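Aryl acylamidase (bacterium CSBL00001, PDB 4YJ6) probably hydrolyses the amide bond of N-acyl arylamines, as an aryl acylamidase of the amidase signature enzyme family. Local coordinates at residues 15-20 with 77-82; 54-59 with 126-131. All coordinates share one frame; numbering follows the deposited sequence.

Interaction 1: residues 15-20 with 77-82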
loop_
_atom_site.group_PDB
_atom_site.type_symbol
_atom_site.label_atom_id
_atom_site.label_comp_id
_atom_site.label_asym_id
_atom_site.label_seq_id
_atom_site.Cartn_x
_atom_site.Cartn_y
_atom_site.Cartn_z
ATOM N N GLU A 15 -17.619 -0.970 -12.231
ATOM C CA GLU A 15 -18.111 -1.402 -13.551
ATOM C C GLU A 15 -18.193 -2.915 -13.649
ATOM O O GLU A 15 -19.178 -3.446 -14.138
ATOM C CB GLU A 15 -17.224 -0.852 -14.661
ATOM C CG GLU A 15 -17.453 0.646 -14.853
ATOM C CD GLU A 15 -16.487 1.290 -15.830
ATOM O OE1 GLU A 15 -15.298 0.908 -15.857
ATOM O OE2 GLU A 15 -16.916 2.234 -16.559
ATOM N N ILE A 16 -17.153 -3.615 -13.208
ATOM C CA ILE A 16 -17.192 -5.084 -13.247
ATOM C C ILE A 16 -18.314 -5.657 -12.405
ATOM O O ILE A 16 -19.005 -6.609 -12.813
ATOM C CB ILE A 16 -15.853 -5.676 -12.808
ATOM C CG1 ILE A 16 -14.828 -5.375 -13.921
ATOM C CG2 ILE A 16 -15.978 -7.202 -12.641
ATOM C CD1 ILE A 16 -13.424 -5.558 -13.491
ATOM N N VAL A 17 -18.496 -5.134 -11.201
ATOM C CA VAL A 17 -19.583 -5.611 -10.352
ATOM C C VAL A 17 -20.904 -5.541 -11.131
ATOM O O VAL A 17 -21.720 -6.458 -11.107
ATOM C CB VAL A 17 -19.703 -4.773 -9.076
ATOM C CG1 VAL A 17 -21.058 -4.977 -8.401
ATOM C CG2 VAL A 17 -18.565 -5.127 -8.106
ATOM N N GLU A 18 -21.120 -4.425 -11.812
ATOM C CA GLU A 18 -22.392 -4.253 -12.531
ATOM C C GLU A 18 -22.481 -5.179 -13.749
ATOM O O GLU A 18 -23.560 -5.732 -14.043
ATOM C CB GLU A 18 -22.559 -2.777 -12.920
ATOM C CG GLU A 18 -23.725 -2.494 -13.868
ATOM C CD GLU A 18 -25.081 -2.771 -13.263
ATOM O OE1 GLU A 18 -25.199 -2.849 -12.015
ATOM O OE2 GLU A 18 -26.042 -2.910 -14.055
ATOM N N LEU A 19 -21.374 -5.325 -14.480
ATOM C CA LEU A 19 -21.319 -6.206 -15.651
ATOM C C LEU A 19 -21.645 -7.639 -15.232
ATOM O O LEU A 19 -22.368 -8.357 -15.917
ATOM C CB LEU A 19 -19.924 -6.229 -16.250
ATOM C CG LEU A 19 -19.566 -5.473 -17.544
ATOM C CD1 LEU A 19 -20.678 -4.588 -18.140
ATOM C CD2 LEU A 19 -18.232 -4.757 -17.436
ATOM N N VAL A 20 -21.121 -8.051 -14.087
ATOM C CA VAL A 20 -21.339 -9.430 -13.649
ATOM C C VAL A 20 -22.760 -9.602 -13.067
ATOM O O VAL A 20 -23.460 -10.564 -13.401
ATOM C CB VAL A 20 -20.223 -9.845 -12.636
ATOM C CG1 VAL A 20 -20.584 -11.154 -11.932
ATOM C CG2 VAL A 20 -18.862 -9.960 -13.368
ATOM N N ALA A 77 -18.851 -9.155 -6.247
ATOM C CA ALA A 77 -18.926 -10.369 -7.052
ATOM C C ALA A 77 -18.298 -10.223 -8.441
ATOM O O ALA A 77 -18.722 -9.395 -9.268
ATOM C CB ALA A 77 -20.410 -10.856 -7.169
ATOM N N GLY A 78 -17.279 -11.033 -8.683
ATOM C CA GLY A 78 -16.630 -11.092 -9.979
ATOM C C GLY A 78 -15.445 -10.147 -10.151
ATOM O O GLY A 78 -14.778 -10.191 -11.162
ATOM N N VAL A 79 -15.175 -9.290 -9.174
ATOM C CA VAL A 79 -14.064 -8.349 -9.327
ATOM C C VAL A 79 -12.760 -9.114 -9.172
ATOM O O VAL A 79 -12.539 -9.727 -8.135
ATOM C CB VAL A 79 -14.140 -7.268 -8.240
ATOM C CG1 VAL A 79 -12.862 -6.369 -8.267
ATOM C CG2 VAL A 79 -15.386 -6.439 -8.435
ATOM N N PRO A 80 -11.860 -9.062 -10.172
ATOM C CA PRO A 80 -10.599 -9.799 -10.056
ATOM C C PRO A 80 -9.565 -9.019 -9.267
ATOM O O PRO A 80 -9.490 -7.808 -9.417
ATOM C CB PRO A 80 -10.146 -9.942 -11.506
ATOM C CG PRO A 80 -10.675 -8.691 -12.189
ATOM C CD PRO A 80 -12.001 -8.382 -11.478
ATOM N N THR A 81 -8.759 -9.700 -8.463
ATOM C CA THR A 81 -7.755 -8.975 -7.699
ATOM C C THR A 81 -6.613 -9.930 -7.358
ATOM O O THR A 81 -6.698 -11.138 -7.636
ATOM C CB THR A 81 -8.377 -8.346 -6.407
ATOM O OG1 THR A 81 -7.417 -7.447 -5.819
ATOM C CG2 THR A 81 -8.733 -9.430 -5.368
ATOM N N LEU A 82 -5.528 -9.396 -6.804
ATOM C CA LEU A 82 -4.428 -10.232 -6.308
ATOM C C LEU A 82 -3.997 -9.726 -4.929
ATOM O O LEU A 82 -4.164 -8.516 -4.640
ATOM C CB LEU A 82 -3.221 -10.185 -7.259
ATOM C CG LEU A 82 -3.348 -10.923 -8.593
ATOM C CD1 LEU A 82 -4.093 -10.085 -9.631
ATOM C CD2 LEU A 82 -1.951 -11.252 -9.104
HETATM O O HOH W 1 -21.468 -8.520 -9.327
#

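Interaction 2: residues 54-59 with 126-131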
loop_
_atom_site.group_PDB
_atom_site.type_symbol
_atom_site.label_atom_id
_atom_site.label_comp_id
_atom_site.label_asym_id
_atom_site.label_seq_id
_atom_site.Cartn_x
_atom_site.Cartn_y
_atom_site.Cartn_z
ATOM N N ASP A 54 -6.166 -21.778 -11.603
ATOM C CA ASP A 54 -7.217 -22.797 -11.529
ATOM C C ASP A 54 -8.146 -22.544 -10.346
ATOM O O ASP A 54 -9.351 -22.769 -10.437
ATOM C CB ASP A 54 -6.622 -24.222 -11.443
ATOM C CG ASP A 54 -6.208 -24.763 -12.800
ATOM O OD1 ASP A 54 -6.461 -24.099 -13.831
ATOM O OD2 ASP A 54 -5.623 -25.870 -12.826
ATOM N N GLU A 55 -7.608 -22.018 -9.244
ATOM C CA GLU A 55 -8.468 -21.739 -8.115
ATOM C C GLU A 55 -9.492 -20.690 -8.499
ATOM O O GLU A 55 -10.671 -20.786 -8.129
ATOM C CB GLU A 55 -7.666 -21.236 -6.915
ATOM C CG GLU A 55 -8.540 -21.125 -5.679
ATOM C CD GLU A 55 -7.807 -20.616 -4.468
ATOM O OE1 GLU A 55 -6.989 -21.390 -3.917
ATOM O OE2 GLU A 55 -8.036 -19.447 -4.089
ATOM N N ALA A 56 -9.014 -19.645 -9.172
ATOM C CA ALA A 56 -9.888 -18.601 -9.624
ATOM C C ALA A 56 -10.937 -19.155 -10.573
ATOM O O ALA A 56 -12.095 -18.734 -10.493
ATOM C CB ALA A 56 -9.109 -17.497 -10.282
ATOM N N ARG A 57 -10.551 -20.083 -11.456
ATOM C CA ARG A 57 -11.530 -20.706 -12.392
ATOM C C ARG A 57 -12.597 -21.487 -11.642
ATOM O O ARG A 57 -13.793 -21.439 -11.998
ATOM C CB ARG A 57 -10.828 -21.633 -13.398
ATOM C CG ARG A 57 -9.921 -20.882 -14.359
ATOM C CD ARG A 57 -9.081 -21.853 -15.192
ATOM N NE ARG A 57 -8.442 -21.174 -16.320
ATOM C CZ ARG A 57 -7.157 -21.250 -16.621
ATOM N NH1 ARG A 57 -6.320 -21.952 -15.866
ATOM N NH2 ARG A 57 -6.695 -20.586 -17.666
ATOM N N GLU A 58 -12.178 -22.210 -10.601
ATOM C CA GLU A 58 -13.106 -22.969 -9.762
ATOM C C GLU A 58 -14.069 -22.054 -9.061
ATOM O O GLU A 58 -15.280 -22.282 -9.062
ATOM C CB GLU A 58 -12.331 -23.774 -8.704
ATOM C CG GLU A 58 -11.421 -24.811 -9.320
ATOM C CD GLU A 58 -10.542 -25.462 -8.274
ATOM O OE1 GLU A 58 -11.071 -26.343 -7.526
ATOM O OE2 GLU A 58 -9.339 -25.078 -8.190
ATOM N N LYS A 59 -13.535 -20.965 -8.501
ATOM C CA LYS A 59 -14.390 -20.025 -7.795
ATOM C C LYS A 59 -15.325 -19.371 -8.791
ATOM O O LYS A 59 -16.481 -19.131 -8.475
ATOM C CB LYS A 59 -13.577 -18.937 -7.095
ATOM C CG LYS A 59 -12.684 -19.427 -5.946
ATOM C CD LYS A 59 -13.488 -19.938 -4.797
ATOM C CE LYS A 59 -12.566 -20.295 -3.609
ATOM N NZ LYS A 59 -13.299 -20.085 -2.347
ATOM N N LEU A 126 -12.578 -12.294 -6.889
ATOM C CA LEU A 126 -11.856 -13.497 -7.350
ATOM C C LEU A 126 -10.349 -13.256 -7.256
ATOM O O LEU A 126 -9.819 -12.361 -7.924
ATOM C CB LEU A 126 -12.251 -13.777 -8.808
ATOM C CG LEU A 126 -13.746 -14.130 -8.902
ATOM C CD1 LEU A 126 -14.247 -14.067 -10.369
ATOM C CD2 LEU A 126 -13.996 -15.517 -8.273
ATOM N N LEU A 127 -9.671 -14.048 -6.435
ATOM C CA LEU A 127 -8.231 -13.902 -6.222
ATOM C C LEU A 127 -7.448 -14.669 -7.272
ATOM O O LEU A 127 -7.558 -15.906 -7.377
ATOM C CB LEU A 127 -7.831 -14.427 -4.846
ATOM C CG LEU A 127 -8.519 -13.785 -3.653
ATOM C CD1 LEU A 127 -8.154 -14.556 -2.350
ATOM C CD2 LEU A 127 -8.084 -12.374 -3.594
ATOM N N LEU A 128 -6.630 -13.958 -8.025
ATOM C CA LEU A 128 -5.907 -14.566 -9.148
ATOM C C LEU A 128 -4.472 -14.962 -8.799
ATOM O O LEU A 128 -3.815 -15.633 -9.593
ATOM C CB LEU A 128 -5.894 -13.630 -10.388
ATOM C CG LEU A 128 -7.035 -14.082 -11.332
ATOM C CD1 LEU A 128 -8.361 -13.580 -10.789
ATOM C CD2 LEU A 128 -6.832 -13.630 -12.744
ATOM N N GLY A 129 -3.973 -14.551 -7.634
ATOM C CA GLY A 129 -2.574 -14.806 -7.287
ATOM C C GLY A 129 -1.989 -13.779 -6.327
ATOM O O GLY A 129 -2.745 -13.114 -5.619
ATOM N N GLN A 130 -0.655 -13.667 -6.310
ATOM C CA GLN A 130 0.055 -12.766 -5.380
ATOM C C GLN A 130 0.995 -11.853 -6.128
ATOM O O GLN A 130 1.504 -12.219 -7.194
ATOM C CB GLN A 130 0.910 -13.566 -4.403
ATOM C CG GLN A 130 0.116 -14.563 -3.560
ATOM C CD GLN A 130 1.028 -15.398 -2.686
ATOM O OE1 GLN A 130 2.151 -15.724 -3.093
ATOM N NE2 GLN A 130 0.548 -15.787 -1.505
ATOM N N THR A 131 1.268 -10.691 -5.534
ATOM C CA THR A 131 2.136 -9.689 -6.113
ATOM C C THR A 131 3.458 -9.533 -5.361
ATOM O O THR A 131 3.555 -9.827 -4.169
ATOM C CB THR A 131 1.418 -8.306 -6.133
ATOM O OG1 THR A 131 0.955 -8.014 -4.809
ATOM C CG2 THR A 131 0.209 -8.350 -7.081
HETATM O O HOH W 2 -9.137 -17.856 -6.108
#

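Interaction 1: residues 15-20 with 77-82
Ile-16 faces the loop 77-79 and the start of strand 80-84 with both of its branches. CG2, anti to the backbone N (CG1 beside it, chi1 -70°), rests 3.5 Å from Gly-78 O, while CD1 meets Pro-80 CD tip to tip at 3.7 Å. One residue on, Val-17 CG2 presses on Val-79 CG2 at 3.5 Å, closer than usual van der Waals contact, the two side chains crossing obliquely. The backbone here is joined through water: one molecule donates to Val-17 O at 2.7 Å and to Ala-77 O at 2.9 Å, bridging two carbonyls that cannot bond to each other. A turn further along the helix, Val-20 sets CB and CG1 against Ala-77 O, with CG1 at 3.7 Å, and CG2 lies 4.2 Å from Gly-78 CA. The positive phi of Gly-78 (91°) gives the loop a backbone conformation characteristic of glycine beside that methyl. Helix 13-21 thus packs over the loop entering strand 80-84, which runs beside strand 126-131 in a small mixed sheet. Helix 27-45 closes the same apolar cluster, its Val-30 touching both Val-20 and Pro-80.

Interaction 2: residues 54-59 with 126-131
Ala-56 CB overlaps the Leu-127 carbonyl and the Leu-128 side chain, 3.7 Å from Leu-127 O and 4.0 Å from Leu-128 CD1. Although the CB of Leu-128 is directed away from the helix, the side chain turns back, and both CG and CD1 come near the alanine methyl. One helical turn on, Lys-59 contributes its aliphatic base: CB touches Leu-126 CD2 at 3.6 Å. A bend at chi2 (-66°) swings CD aside, and the chain leads its ammonium group away from the strand, so the exposed lysine borders the contact with carbon alone. Leu-126 CD2 also packs near Lys-59 C, tucking this methyl against the helix backbone. The polar link is indirect. A water donates to Glu-55 OE2 and to Leu-127 O, each at 2.8 Å, tying the carboxylate to the strand's main chain. The carboxylate has further partners in Lys-90, a salt bridge to OE2, and Trp-93, whose indole N-H bonds to OE1; several contacts thus fix its position, and the positive charge of Lys-90 would probably favour its ionised form. The short helix and strand segments run antiparallel (177°), their axes approaching to 7.4 Å, and their CA atoms are nearest at Ala-56 and Leu-128. Helix 53-69 thus packs on the central strand of the three-stranded sheet, which lies between strands 48-51 and 80-84. Helix 27-45 adds Val-31 against both Ala-56 and Leu-126, and Thr-34 against Leu-128.

In the fold
Both interactions are mainly buried and lie on the same side of the chain's centre, their own centres 13 Å apart. They meet through the small sheet: Thr-81 O to Leu-128 N and Val-79 O to Leu-126 N are probable backbone hydrogen bonds between neighbouring strands, and Thr-81 CG2 packs on Leu-127 CD2. Helix 27-45 contributes to both. Interaction 1 relies on branched aliphatic side chains against a glycine-containing loop, with water joining two main-chain carbonyls. Interaction 2 has a smaller apolar centre and a more polar border, where water reaches a carboxylate and the base of an exposed lysine borders the contact. Their segments alternate along the chain, an early helix in each case packing against a later strand or its entry loop.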